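Local coordinates for bromoperoxidase A1 (Streptomyces aureofaciens, PDB 1A8Q), which halogenates organic compounds without heme or metal cofactor, brominating and probably chlorinating, perhaps in 7-chlorotetracycline biosynthesis, at residues D53-G58 against D65-D70; L79-D84 against T109-S114; V88-H93 against G98-Y103; D141-G146 against S152-D157. All coordinates share one frame; numbering follows the deposited sequence.

Contact 1 (D53-G58 against D65-D70)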
loop_
_atom_site.group_PDB
_atom_site.type_symbol
_atom_site.label_atom_id
_atom_site.label_comp_id
_atom_site.label_asym_id
_atom_site.label_seq_id
_atom_site.Cartn_x
_atom_site.Cartn_y
_atom_site.Cartn_z
ATOM N N ASP A 53 11.037 2.401 1.292
ATOM C CA ASP A 53 10.971 1.018 0.869
ATOM C C ASP A 53 10.869 0.148 2.150
ATOM O O ASP A 53 11.700 0.302 3.058
ATOM C CB ASP A 53 12.292 0.612 0.181
ATOM C CG ASP A 53 12.482 1.290 -1.187
ATOM O OD1 ASP A 53 11.560 1.914 -1.740
ATOM O OD2 ASP A 53 13.607 1.147 -1.728
ATOM N N ARG A 54 9.845 -0.680 2.181
ATOM C CA ARG A 54 9.622 -1.548 3.374
ATOM C C ARG A 54 10.851 -2.436 3.569
ATOM O O ARG A 54 11.545 -2.766 2.612
ATOM C CB ARG A 54 8.375 -2.379 3.103
ATOM C CG ARG A 54 7.962 -3.328 4.255
ATOM C CD ARG A 54 6.527 -3.862 4.043
ATOM N NE ARG A 54 5.630 -2.689 4.103
ATOM C CZ ARG A 54 4.923 -2.253 3.079
ATOM N NH1 ARG A 54 4.844 -2.809 1.876
ATOM N NH2 ARG A 54 4.180 -1.134 3.263
ATOM N N ARG A 55 11.133 -2.815 4.808
ATOM C CA ARG A 55 12.271 -3.725 5.077
ATOM C C ARG A 55 12.195 -4.878 4.106
ATOM O O ARG A 55 11.167 -5.432 3.760
ATOM C CB ARG A 55 12.214 -4.224 6.533
ATOM C CG ARG A 55 10.948 -5.052 6.779
ATOM C CD ARG A 55 10.672 -5.137 8.276
ATOM N NE ARG A 55 11.667 -5.857 9.039
ATOM C CZ ARG A 55 12.498 -5.389 9.966
ATOM N NH1 ARG A 55 12.620 -4.158 10.398
ATOM N NH2 ARG A 55 13.326 -6.271 10.544
ATOM N N GLY A 56 13.409 -5.285 3.571
ATOM C CA GLY A 56 13.369 -6.395 2.617
ATOM C C GLY A 56 12.822 -6.112 1.231
ATOM O O GLY A 56 12.606 -7.037 0.456
ATOM N N HIS A 57 12.644 -4.833 0.851
ATOM C CA HIS A 57 12.133 -4.469 -0.455
ATOM C C HIS A 57 13.047 -3.329 -0.973
ATOM O O HIS A 57 13.657 -2.629 -0.155
ATOM C CB HIS A 57 10.681 -3.921 -0.363
ATOM C CG HIS A 57 9.639 -4.911 0.110
ATOM N ND1 HIS A 57 9.609 -5.453 1.381
ATOM C CD2 HIS A 57 8.583 -5.419 -0.564
ATOM C CE1 HIS A 57 8.605 -6.299 1.476
ATOM N NE2 HIS A 57 7.975 -6.318 0.302
ATOM N N GLY A 58 13.060 -3.197 -2.274
ATOM C CA GLY A 58 13.792 -2.067 -2.882
ATOM C C GLY A 58 15.235 -2.030 -2.425
ATOM O O GLY A 58 15.954 -3.029 -2.586
ATOM N N ASP A 65 13.935 -11.199 9.124
ATOM C CA ASP A 65 12.808 -11.259 10.070
ATOM C C ASP A 65 12.010 -9.963 10.090
ATOM O O ASP A 65 12.388 -8.985 9.461
ATOM C CB ASP A 65 13.382 -11.437 11.500
ATOM C CG ASP A 65 14.693 -10.735 11.666
ATOM O OD1 ASP A 65 14.873 -9.512 11.479
ATOM O OD2 ASP A 65 15.676 -11.490 11.967
ATOM N N GLY A 66 10.938 -10.038 10.894
ATOM C CA GLY A 66 10.150 -8.811 11.054
ATOM C C GLY A 66 9.167 -8.543 9.950
ATOM O O GLY A 66 8.742 -7.364 9.820
ATOM N N TYR A 67 8.715 -9.532 9.195
ATOM C CA TYR A 67 7.706 -9.309 8.152
ATOM C C TYR A 67 6.303 -9.449 8.779
ATOM O O TYR A 67 5.575 -10.406 8.505
ATOM C CB TYR A 67 7.912 -10.312 7.020
ATOM C CG TYR A 67 9.203 -10.035 6.250
ATOM C CD1 TYR A 67 9.326 -8.898 5.447
ATOM C CD2 TYR A 67 10.262 -10.927 6.311
ATOM C CE1 TYR A 67 10.504 -8.622 4.775
ATOM C CE2 TYR A 67 11.440 -10.692 5.602
ATOM C CZ TYR A 67 11.557 -9.547 4.853
ATOM O OH TYR A 67 12.712 -9.305 4.132
ATOM N N ASP A 68 5.976 -8.466 9.633
ATOM C CA ASP A 68 4.677 -8.457 10.319
ATOM C C ASP A 68 4.271 -6.988 10.472
ATOM O O ASP A 68 5.137 -6.106 10.515
ATOM C CB ASP A 68 4.782 -9.116 11.691
ATOM C CG ASP A 68 5.736 -8.419 12.622
ATOM O OD1 ASP A 68 5.309 -7.501 13.334
ATOM O OD2 ASP A 68 6.940 -8.734 12.671
ATOM N N PHE A 69 2.972 -6.749 10.641
ATOM C CA PHE A 69 2.538 -5.338 10.666
ATOM C C PHE A 69 3.025 -4.528 11.829
ATOM O O PHE A 69 3.110 -3.297 11.714
ATOM C CB PHE A 69 0.997 -5.267 10.508
ATOM C CG PHE A 69 0.620 -5.603 9.083
ATOM C CD1 PHE A 69 0.844 -4.663 8.111
ATOM C CD2 PHE A 69 0.069 -6.827 8.750
ATOM C CE1 PHE A 69 0.491 -4.943 6.794
ATOM C CE2 PHE A 69 -0.297 -7.085 7.434
ATOM C CZ PHE A 69 -0.056 -6.157 6.436
ATOM N N ASP A 70 3.204 -5.111 13.037
ATOM C CA ASP A 70 3.739 -4.328 14.145
ATOM C C ASP A 70 5.151 -3.810 13.818
ATOM O O ASP A 70 5.475 -2.659 14.055
ATOM C CB ASP A 70 3.830 -5.242 15.378
ATOM C CG ASP A 70 2.469 -5.486 16.007
ATOM O OD1 ASP A 70 1.482 -4.775 15.771
ATOM O OD2 ASP A 70 2.415 -6.449 16.822
#
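The guanidinium of Arg55 meets the 65-70 backbone at its edge: the carbonyl oxygen of Asp65 lies in the guanidinium plane and takes two hydrogen bonds side-on, from Arg55 NE at 3.2 Å and from NH2 at 3.1 Å. The same oxygen sits over one face of the Tyr67 ring, toward the rim, while the carbonyl of Arg55 and CA of Gly56 reach that ring at its edge. Arg55 gets there with chi1 at 63°, which carries its chain over to Gly66, CD 3.3 Å from Gly66 O. A long salt bridge, 3.7 Å between Arg55 NH2 and Asp65 OD1, adds a looser attraction, and NH1 is paired with Asp75. All this lies in the connection from strand 48-52 to helix 69-82 of the alpha/beta hydrolase fold, where Arg54 to His57 form a type II turn. Gly56 suits its positive phi, and a CB would point toward Tyr67 OH, 3.3 Å from Gly56 CA, with no room. That hydroxyl is hydrogen-bonded to Val63 and Thr188. His57 ND1 donates to Arg55 O over 2.8 Å; the oxygen lies in the imidazole plane, the donor above the carbonyl plane, which fixes the ring's rotation within the turn.

Contact 2 (L79-D84 against T109-S114)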
loop_
_atom_site.group_PDB
_atom_site.type_symbol
_atom_site.label_atom_id
_atom_site.label_comp_id
_atom_site.label_asym_id
_atom_site.label_seq_id
_atom_site.Cartn_x
_atom_site.Cartn_y
_atom_site.Cartn_z
ATOM N N LEU A 79 10.870 6.397 11.002
ATOM C CA LEU A 79 11.110 7.333 9.902
ATOM C C LEU A 79 10.443 8.675 10.197
ATOM O O LEU A 79 11.058 9.728 10.055
ATOM C CB LEU A 79 10.533 6.733 8.608
ATOM C CG LEU A 79 10.614 7.637 7.367
ATOM C CD1 LEU A 79 12.033 7.745 6.862
ATOM C CD2 LEU A 79 9.699 7.074 6.280
ATOM N N LEU A 80 9.205 8.644 10.686
ATOM C CA LEU A 80 8.496 9.898 10.995
ATOM C C LEU A 80 9.142 10.619 12.164
ATOM O O LEU A 80 9.225 11.847 12.169
ATOM C CB LEU A 80 7.036 9.600 11.334
ATOM C CG LEU A 80 6.161 8.985 10.238
ATOM C CD1 LEU A 80 4.708 8.921 10.728
ATOM C CD2 LEU A 80 6.209 9.701 8.907
ATOM N N THR A 81 9.653 9.871 13.139
ATOM C CA THR A 81 10.319 10.474 14.284
ATOM C C THR A 81 11.693 11.031 13.947
ATOM O O THR A 81 12.048 12.142 14.374
ATOM C CB THR A 81 10.468 9.415 15.412
ATOM O OG1 THR A 81 9.132 8.989 15.756
ATOM C CG2 THR A 81 11.163 10.033 16.611
ATOM N N ASP A 82 12.482 10.289 13.166
ATOM C CA ASP A 82 13.819 10.739 12.771
ATOM C C ASP A 82 13.739 12.054 12.000
ATOM O O ASP A 82 14.591 12.934 12.158
ATOM C CB ASP A 82 14.473 9.692 11.862
ATOM C CG ASP A 82 15.867 10.009 11.363
ATOM O OD1 ASP A 82 16.686 10.591 12.111
ATOM O OD2 ASP A 82 16.231 9.605 10.238
ATOM N N LEU A 83 12.796 12.184 11.091
ATOM C CA LEU A 83 12.597 13.394 10.295
ATOM C C LEU A 83 11.742 14.440 11.003
ATOM O O LEU A 83 11.541 15.527 10.465
ATOM C CB LEU A 83 11.942 13.013 8.955
ATOM C CG LEU A 83 12.847 12.140 8.059
ATOM C CD1 LEU A 83 12.139 11.833 6.747
ATOM C CD2 LEU A 83 14.188 12.799 7.811
ATOM N N ASP A 84 11.231 14.089 12.164
ATOM C CA ASP A 84 10.349 14.875 13.006
ATOM C C ASP A 84 9.230 15.487 12.186
ATOM O O ASP A 84 9.006 16.705 12.140
ATOM C CB ASP A 84 11.140 15.936 13.782
ATOM C CG ASP A 84 10.294 16.510 14.916
ATOM O OD1 ASP A 84 9.222 15.973 15.272
ATOM O OD2 ASP A 84 10.747 17.554 15.429
ATOM N N THR A 109 -2.480 9.222 16.382
ATOM C CA THR A 109 -2.561 10.167 15.281
ATOM C C THR A 109 -1.980 11.540 15.578
ATOM O O THR A 109 -2.206 12.480 14.787
ATOM C CB THR A 109 -4.027 10.359 14.843
ATOM O OG1 THR A 109 -4.773 10.802 16.015
ATOM C CG2 THR A 109 -4.615 9.066 14.318
ATOM N N GLY A 110 -1.120 11.650 16.579
ATOM C CA GLY A 110 -0.573 12.955 16.959
ATOM C C GLY A 110 0.224 13.651 15.870
ATOM O O GLY A 110 0.176 14.883 15.737
ATOM N N ARG A 111 0.916 12.878 15.024
ATOM C CA ARG A 111 1.695 13.487 13.939
ATOM C C ARG A 111 0.906 13.595 12.649
ATOM O O ARG A 111 1.453 14.045 11.621
ATOM C CB ARG A 111 2.923 12.593 13.637
ATOM C CG ARG A 111 3.996 12.591 14.684
ATOM C CD ARG A 111 5.212 11.747 14.258
ATOM N NE ARG A 111 6.246 11.836 15.279
ATOM C CZ ARG A 111 7.134 12.779 15.483
ATOM N NH1 ARG A 111 7.233 13.835 14.699
ATOM N NH2 ARG A 111 7.976 12.611 16.503
ATOM N N LEU A 112 -0.345 13.158 12.638
ATOM C CA LEU A 112 -1.065 13.037 11.389
ATOM C C LEU A 112 -2.179 14.058 11.196
ATOM O O LEU A 112 -2.911 14.416 12.126
ATOM C CB LEU A 112 -1.727 11.650 11.230
ATOM C CG LEU A 112 -0.856 10.423 11.546
ATOM C CD1 LEU A 112 -1.645 9.145 11.320
ATOM C CD2 LEU A 112 0.390 10.464 10.650
ATOM N N ARG A 113 -2.334 14.441 9.949
ATOM C CA ARG A 113 -3.447 15.289 9.534
ATOM C C ARG A 113 -4.559 14.454 8.943
ATOM O O ARG A 113 -5.752 14.695 9.226
ATOM C CB ARG A 113 -2.968 16.291 8.470
ATOM C CG ARG A 113 -4.164 17.145 7.998
ATOM C CD ARG A 113 -3.542 18.307 7.230
ATOM N NE ARG A 113 -4.405 19.441 7.132
ATOM C CZ ARG A 113 -4.037 20.708 7.010
ATOM N NH1 ARG A 113 -2.770 21.082 6.995
ATOM N NH2 ARG A 113 -5.036 21.584 6.954
ATOM N N SER A 114 -4.229 13.526 8.039
ATOM C CA SER A 114 -5.249 12.786 7.312
ATOM C C SER A 114 -4.617 11.505 6.701
ATOM O O SER A 114 -3.407 11.350 6.813
ATOM C CB SER A 114 -5.893 13.615 6.196
ATOM O OG SER A 114 -4.832 14.150 5.361
#
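Arg111 reaches across to helix 69-82 and lays one face of its guanidinium over the backbone of Leu80 and Thr81, near the C-terminal end of that helix, toward Leu80 O and Thr81 CA. The tight part is at the tip. Arg111 NH1 donates to Asp84 OD1 at 3.0 Å in an almost straight bond, 177° at the hydrogen, and the oxygen lies practically in the guanidinium plane. Asp84 offers its anti lone pair, and the carboxylate stands nearly upright to the guanidinium, 79° between planes, consistent with a bond to one oxygen, OD1, rather than a two-oxygen pair. NH1 also bonds to Leu85 O, which gives one nitrogen two acceptors and limits rotation of the group. The chain of Arg111, extended from CG to NE, supplies the length needed to span the gap; its CD packs at 4.1 Å from Leu80 CB, the buried side of the contact, where a leucine suits the apolar stem and Tyr103 touches both residues.

The outer side is looser. Thr81 is exposed and its OG1 lies 3.9 Å from Arg111 NH2, a van der Waals neighbour whose hydroxyl is spent on Asn77 O of its own helix. Asp84, also exposed, turns its carboxylate back to the arginine with CG anti to the backbone N (chi1 -165°). Its positive phi marks a Schellman motif: the whole is a partly exposed salt bridge joining the Schellman-ended helix to the type I turn that enters strand 112-118 of an alpha/beta hydrolase fold.

Contact 3 (V88-H93 against G98-Y103)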
loop_
_atom_site.group_PDB
_atom_site.type_symbol
_atom_site.label_atom_id
_atom_site.label_comp_id
_atom_site.label_asym_id
_atom_site.label_seq_id
_atom_site.Cartn_x
_atom_site.Cartn_y
_atom_site.Cartn_z
ATOM N N VAL A 88 1.168 15.263 8.972
ATOM C CA VAL A 88 1.410 14.389 7.809
ATOM C C VAL A 88 0.156 13.793 7.211
ATOM O O VAL A 88 -0.804 13.425 7.904
ATOM C CB VAL A 88 2.314 13.244 8.332
ATOM C CG1 VAL A 88 2.521 12.158 7.271
ATOM C CG2 VAL A 88 3.657 13.699 8.892
ATOM N N THR A 89 0.119 13.592 5.893
ATOM C CA THR A 89 -0.903 12.745 5.283
ATOM C C THR A 89 -0.210 11.421 4.906
ATOM O O THR A 89 0.777 11.499 4.191
ATOM C CB THR A 89 -1.520 13.378 4.047
ATOM O OG1 THR A 89 -2.317 14.507 4.500
ATOM C CG2 THR A 89 -2.505 12.412 3.372
ATOM N N LEU A 90 -0.755 10.319 5.369
ATOM C CA LEU A 90 -0.203 9.017 4.982
ATOM C C LEU A 90 -1.069 8.494 3.862
ATOM O O LEU A 90 -2.316 8.555 3.908
ATOM C CB LEU A 90 -0.328 7.995 6.129
ATOM C CG LEU A 90 0.522 8.319 7.369
ATOM C CD1 LEU A 90 0.244 7.223 8.406
ATOM C CD2 LEU A 90 1.997 8.392 7.017
ATOM N N VAL A 91 -0.449 7.986 2.801
ATOM C CA VAL A 91 -1.201 7.497 1.642
ATOM C C VAL A 91 -0.703 6.055 1.443
ATOM O O VAL A 91 0.506 5.888 1.276
ATOM C CB VAL A 91 -0.842 8.295 0.385
ATOM C CG1 VAL A 91 -1.547 7.709 -0.828
ATOM C CG2 VAL A 91 -1.197 9.784 0.580
ATOM N N ALA A 92 -1.591 5.083 1.498
ATOM C CA ALA A 92 -1.122 3.690 1.424
ATOM C C ALA A 92 -1.810 2.926 0.325
ATOM O O ALA A 92 -2.981 3.160 0.019
ATOM C CB ALA A 92 -1.473 3.064 2.791
ATOM N N HIS A 93 -1.064 1.988 -0.290
ATOM C CA HIS A 93 -1.712 1.116 -1.287
ATOM C C HIS A 93 -1.654 -0.343 -0.814
ATOM O O HIS A 93 -0.659 -0.736 -0.222
ATOM C CB HIS A 93 -0.902 1.201 -2.610
ATOM C CG HIS A 93 -1.318 0.197 -3.630
ATOM N ND1 HIS A 93 -0.353 -0.712 -4.108
ATOM C CD2 HIS A 93 -2.454 -0.092 -4.267
ATOM C CE1 HIS A 93 -0.940 -1.489 -5.005
ATOM N NE2 HIS A 93 -2.221 -1.141 -5.126
ATOM N N GLY A 98 -2.382 -1.889 5.743
ATOM C CA GLY A 98 -2.233 -2.489 7.057
ATOM C C GLY A 98 -1.149 -1.820 7.854
ATOM O O GLY A 98 -1.171 -1.726 9.077
ATOM N N GLU A 99 -0.009 -1.405 7.211
ATOM C CA GLU A 99 1.018 -0.630 7.895
ATOM C C GLU A 99 0.456 0.688 8.421
ATOM O O GLU A 99 0.773 1.099 9.550
ATOM C CB GLU A 99 2.200 -0.384 6.907
ATOM C CG GLU A 99 3.331 0.468 7.498
ATOM C CD GLU A 99 4.538 0.552 6.537
ATOM O OE1 GLU A 99 4.843 -0.484 5.923
ATOM O OE2 GLU A 99 5.099 1.641 6.438
ATOM N N LEU A 100 -0.368 1.338 7.626
ATOM C CA LEU A 100 -0.995 2.624 8.009
ATOM C C LEU A 100 -1.956 2.378 9.191
ATOM O O LEU A 100 -1.772 3.030 10.202
ATOM C CB LEU A 100 -1.761 3.163 6.811
ATOM C CG LEU A 100 -2.143 4.661 6.874
ATOM C CD1 LEU A 100 -2.664 5.121 5.495
ATOM C CD2 LEU A 100 -3.258 4.876 7.876
ATOM N N ALA A 101 -2.786 1.376 9.043
ATOM C CA ALA A 101 -3.752 1.088 10.149
ATOM C C ALA A 101 -3.057 0.719 11.426
ATOM O O ALA A 101 -3.391 1.189 12.543
ATOM C CB ALA A 101 -4.669 -0.009 9.654
ATOM N N ARG A 102 -2.043 -0.155 11.379
ATOM C CA ARG A 102 -1.367 -0.568 12.604
ATOM C C ARG A 102 -0.529 0.540 13.178
ATOM O O ARG A 102 -0.370 0.631 14.385
ATOM C CB ARG A 102 -0.591 -1.890 12.346
ATOM C CG ARG A 102 0.136 -2.381 13.592
ATOM C CD ARG A 102 -0.814 -2.787 14.726
ATOM N NE ARG A 102 -1.954 -3.512 14.231
ATOM C CZ ARG A 102 -1.985 -4.832 14.035
ATOM N NH1 ARG A 102 -0.898 -5.544 14.302
ATOM N NH2 ARG A 102 -3.111 -5.379 13.577
ATOM N N TYR A 103 0.020 1.479 12.360
ATOM C CA TYR A 103 0.663 2.671 12.881
ATOM C C TYR A 103 -0.338 3.506 13.714
ATOM O O TYR A 103 0.054 3.901 14.820
ATOM C CB TYR A 103 1.233 3.526 11.696
ATOM C CG TYR A 103 1.841 4.806 12.243
ATOM C CD1 TYR A 103 3.108 4.912 12.779
ATOM C CD2 TYR A 103 1.026 5.938 12.206
ATOM C CE1 TYR A 103 3.571 6.127 13.286
ATOM C CE2 TYR A 103 1.469 7.149 12.710
ATOM C CZ TYR A 103 2.721 7.227 13.240
ATOM O OH TYR A 103 3.145 8.439 13.731
#
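Leu100 projects from helix 96-107 as the main bump of this contact, and its end settles against Leu90 and Ala92 on strand 88-93. Leu90 and Ala92 flank Val91, whose CB points away from the helix, so both of them face it. The short side chain of Ala92 makes a shallow hollow, in which Leu100 CD1 rests 3.6 Å from Ala92 CB. Leu100 CD1 is also 3.8 Å from Leu90 CB, and so lies between the two strand residues. With CG anti to the backbone N (chi1 -163°), Leu100 stretches straight out from the helix to get there.

Strand and helix are the first two elements of the beta-alpha-beta unit completed by strand 112-118. The tight turn between them is the nucleophile elbow of the alpha/beta hydrolase fold, with Ser94 of the catalytic triad on it. The axes of the two short segments approach to 8.3 Å, their N-to-C directions 139° apart, closer to antiparallel than parallel, and one layer of apolar side chains fills the separation.

Leu90 is the return bump. It lies alongside Leu100, with Leu90 CD1 3.8 Å from Leu100 CG, and the same CD1 touches Tyr103 CD2 at 4.1 Å, entering between two residues one helical turn apart. Tyr103 crosses Leu90 at about a right angle, and the broad ring also packs on Leu80 and Leu112. Branched leucines suit this layer because they interlock at several carbons, and on strand 112-118 Leu117 touches Leu100 while Leu112 touches Leu90.

Contact 4 (D141-G146 against S152-D157)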
loop_
_atom_site.group_PDB
_atom_site.type_symbol
_atom_site.label_atom_id
_atom_site.label_comp_id
_atom_site.label_asym_id
_atom_site.label_seq_id
_atom_site.Cartn_x
_atom_site.Cartn_y
_atom_site.Cartn_z
ATOM N N ASP A 141 -2.568 -19.595 -0.417
ATOM C CA ASP A 141 -1.634 -20.734 -0.602
ATOM C C ASP A 141 -0.965 -20.640 -1.963
ATOM O O ASP A 141 0.249 -20.945 -2.072
ATOM C CB ASP A 141 -2.385 -22.060 -0.505
ATOM C CG ASP A 141 -2.898 -22.386 0.879
ATOM O OD1 ASP A 141 -2.405 -21.831 1.872
ATOM O OD2 ASP A 141 -3.837 -23.217 0.962
ATOM N N ALA A 142 -1.723 -20.372 -3.019
ATOM C CA ALA A 142 -1.235 -20.289 -4.379
ATOM C C ALA A 142 -0.225 -19.150 -4.531
ATOM O O ALA A 142 0.781 -19.332 -5.245
ATOM C CB ALA A 142 -2.327 -20.090 -5.430
ATOM N N LEU A 143 -0.469 -17.999 -3.897
ATOM C CA LEU A 143 0.560 -16.937 -3.993
ATOM C C LEU A 143 1.876 -17.387 -3.391
ATOM O O LEU A 143 2.949 -17.123 -3.964
ATOM C CB LEU A 143 0.106 -15.666 -3.276
ATOM C CG LEU A 143 -1.186 -15.094 -3.876
ATOM C CD1 LEU A 143 -1.608 -13.898 -3.002
ATOM C CD2 LEU A 143 -0.970 -14.575 -5.303
ATOM N N LYS A 144 1.833 -18.027 -2.213
ATOM C CA LYS A 144 3.071 -18.424 -1.570
ATOM C C LYS A 144 3.764 -19.521 -2.382
ATOM O O LYS A 144 5.005 -19.465 -2.515
ATOM C CB LYS A 144 2.842 -18.946 -0.142
ATOM C CG LYS A 144 2.396 -17.834 0.804
ATOM C CD LYS A 144 2.155 -18.426 2.195
ATOM C CE LYS A 144 0.742 -19.005 2.245
ATOM N NZ LYS A 144 0.494 -19.466 3.652
ATOM N N ASN A 145 2.981 -20.455 -2.922
ATOM C CA ASN A 145 3.597 -21.516 -3.738
ATOM C C ASN A 145 4.195 -20.946 -5.023
ATOM O O ASN A 145 5.207 -21.480 -5.484
ATOM C CB ASN A 145 2.585 -22.603 -4.114
ATOM C CG ASN A 145 3.269 -23.819 -4.716
ATOM O OD1 ASN A 145 2.671 -24.667 -5.377
ATOM N ND2 ASN A 145 4.579 -23.964 -4.536
ATOM N N GLY A 146 3.601 -19.884 -5.565
ATOM C CA GLY A 146 4.155 -19.290 -6.789
ATOM C C GLY A 146 5.502 -18.694 -6.483
ATOM O O GLY A 146 6.425 -18.836 -7.333
ATOM N N SER A 152 10.612 -15.355 -10.294
ATOM C CA SER A 152 10.711 -14.420 -11.449
ATOM C C SER A 152 9.558 -14.576 -12.410
ATOM O O SER A 152 8.856 -13.588 -12.754
ATOM C CB SER A 152 12.060 -14.652 -12.134
ATOM O OG SER A 152 12.183 -13.730 -13.234
ATOM N N GLN A 153 9.260 -15.809 -12.853
ATOM C CA GLN A 153 8.123 -16.066 -13.713
ATOM C C GLN A 153 6.828 -15.706 -12.957
ATOM O O GLN A 153 5.909 -15.212 -13.587
ATOM C CB GLN A 153 7.994 -17.572 -14.075
ATOM C CG GLN A 153 6.922 -17.847 -15.118
ATOM C CD GLN A 153 7.128 -17.094 -16.413
ATOM O OE1 GLN A 153 8.253 -17.000 -16.925
ATOM N NE2 GLN A 153 6.064 -16.545 -17.008
ATOM N N PHE A 154 6.815 -15.980 -11.655
ATOM C CA PHE A 154 5.579 -15.694 -10.886
ATOM C C PHE A 154 5.221 -14.214 -10.932
ATOM O O PHE A 154 4.023 -13.855 -11.002
ATOM C CB PHE A 154 5.738 -16.157 -9.436
ATOM C CG PHE A 154 4.474 -15.897 -8.612
ATOM C CD1 PHE A 154 3.338 -16.612 -8.877
ATOM C CD2 PHE A 154 4.551 -14.974 -7.575
ATOM C CE1 PHE A 154 2.188 -16.392 -8.074
ATOM C CE2 PHE A 154 3.411 -14.765 -6.777
ATOM C CZ PHE A 154 2.283 -15.493 -7.059
ATOM N N TRP A 155 6.218 -13.331 -10.893
ATOM C CA TRP A 155 5.866 -11.878 -10.966
ATOM C C TRP A 155 5.330 -11.556 -12.337
ATOM O O TRP A 155 4.431 -10.697 -12.474
ATOM C CB TRP A 155 7.100 -11.049 -10.598
ATOM C CG TRP A 155 7.622 -11.348 -9.231
ATOM C CD1 TRP A 155 8.942 -11.467 -8.890
ATOM C CD2 TRP A 155 6.880 -11.441 -8.000
ATOM N NE1 TRP A 155 9.048 -11.730 -7.558
ATOM C CE2 TRP A 155 7.798 -11.707 -6.985
ATOM C CE3 TRP A 155 5.507 -11.331 -7.698
ATOM C CZ2 TRP A 155 7.426 -11.860 -5.644
ATOM C CZ3 TRP A 155 5.137 -11.467 -6.354
ATOM C CH2 TRP A 155 6.094 -11.745 -5.369
ATOM N N LYS A 156 5.912 -12.125 -13.413
ATOM C CA LYS A 156 5.380 -11.878 -14.751
ATOM C C LYS A 156 3.928 -12.345 -14.852
ATOM O O LYS A 156 3.078 -11.602 -15.396
ATOM C CB LYS A 156 6.213 -12.626 -15.801
ATOM C CG LYS A 156 7.674 -12.131 -15.681
ATOM C CD LYS A 156 8.697 -12.923 -16.447
ATOM C CE LYS A 156 8.243 -13.490 -17.769
ATOM N NZ LYS A 156 8.006 -12.395 -18.771
ATOM N N ASP A 157 3.617 -13.524 -14.279
ATOM C CA ASP A 157 2.242 -14.001 -14.363
ATOM C C ASP A 157 1.288 -13.189 -13.475
ATOM O O ASP A 157 0.142 -12.955 -13.881
ATOM C CB ASP A 157 2.189 -15.468 -13.910
ATOM C CG ASP A 157 2.954 -16.406 -14.839
ATOM O OD1 ASP A 157 3.220 -16.095 -15.993
ATOM O OD2 ASP A 157 3.270 -17.519 -14.381
#
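Both segments belong to helix 137-162, yet their N-to-C directions differ by 135°, so the chain folds back on itself; the helix is kinked where the backbone N of Ser152 and Gln153 lack bonds to the turn before, and the backbones come nearest at Gly146 and Phe154, 5.6 Å between CA atoms. Phe154 fills the inside of that fold. Its CG is anti to the backbone N (chi1 -179°), which sends the ring out across the gap to the preceding turns. Gly146 lies over one face, its CA 3.8 Å from the centroid of the Phe154 ring and 25° off the normal, a CH-pi contact. Glycine fits because a side chain there would run into the ring. Leu143 comes to the ring edge with its CD2 3.8 Å from Phe154 CZ, the leucine and phenylalanine crossing at about a right angle, and Leu143 O is 3.6 Å from the same CZ. Between the segments the interaction is dispersion and CH-pi, with no charged pair: the ring fills the angle between the two arms by apolar contact, with shape rather than charge deciding the fit, on a surface-facing part of the helix.

Contacts 1, 2 and 3 form a connected neighbourhood, while contact 4 stands apart. Contact 1 touches contact 3 through two salt bridges, Arg54 NH2 to Glu99 OE1 at 2.8 Å and Asp70 OD1 to Arg102 NH1 at 2.9 Å. Contact 3 is nested in the chain loop closed by contact 2, and the two share the sheet: Arg113 N lies 2.7 Å from Val88 O. Contacts 1 and 2 both use helix 69-82, their centres 19 Å apart. The side chain of catalytic Ser94 has those of Ala92, Leu143 and His57 about 8, 9 and 10 Å away. Contact 2 is away from the triad. Contacts 2 and 4 lie on opposite sides of the chain's centre, their centres 35 Å apart.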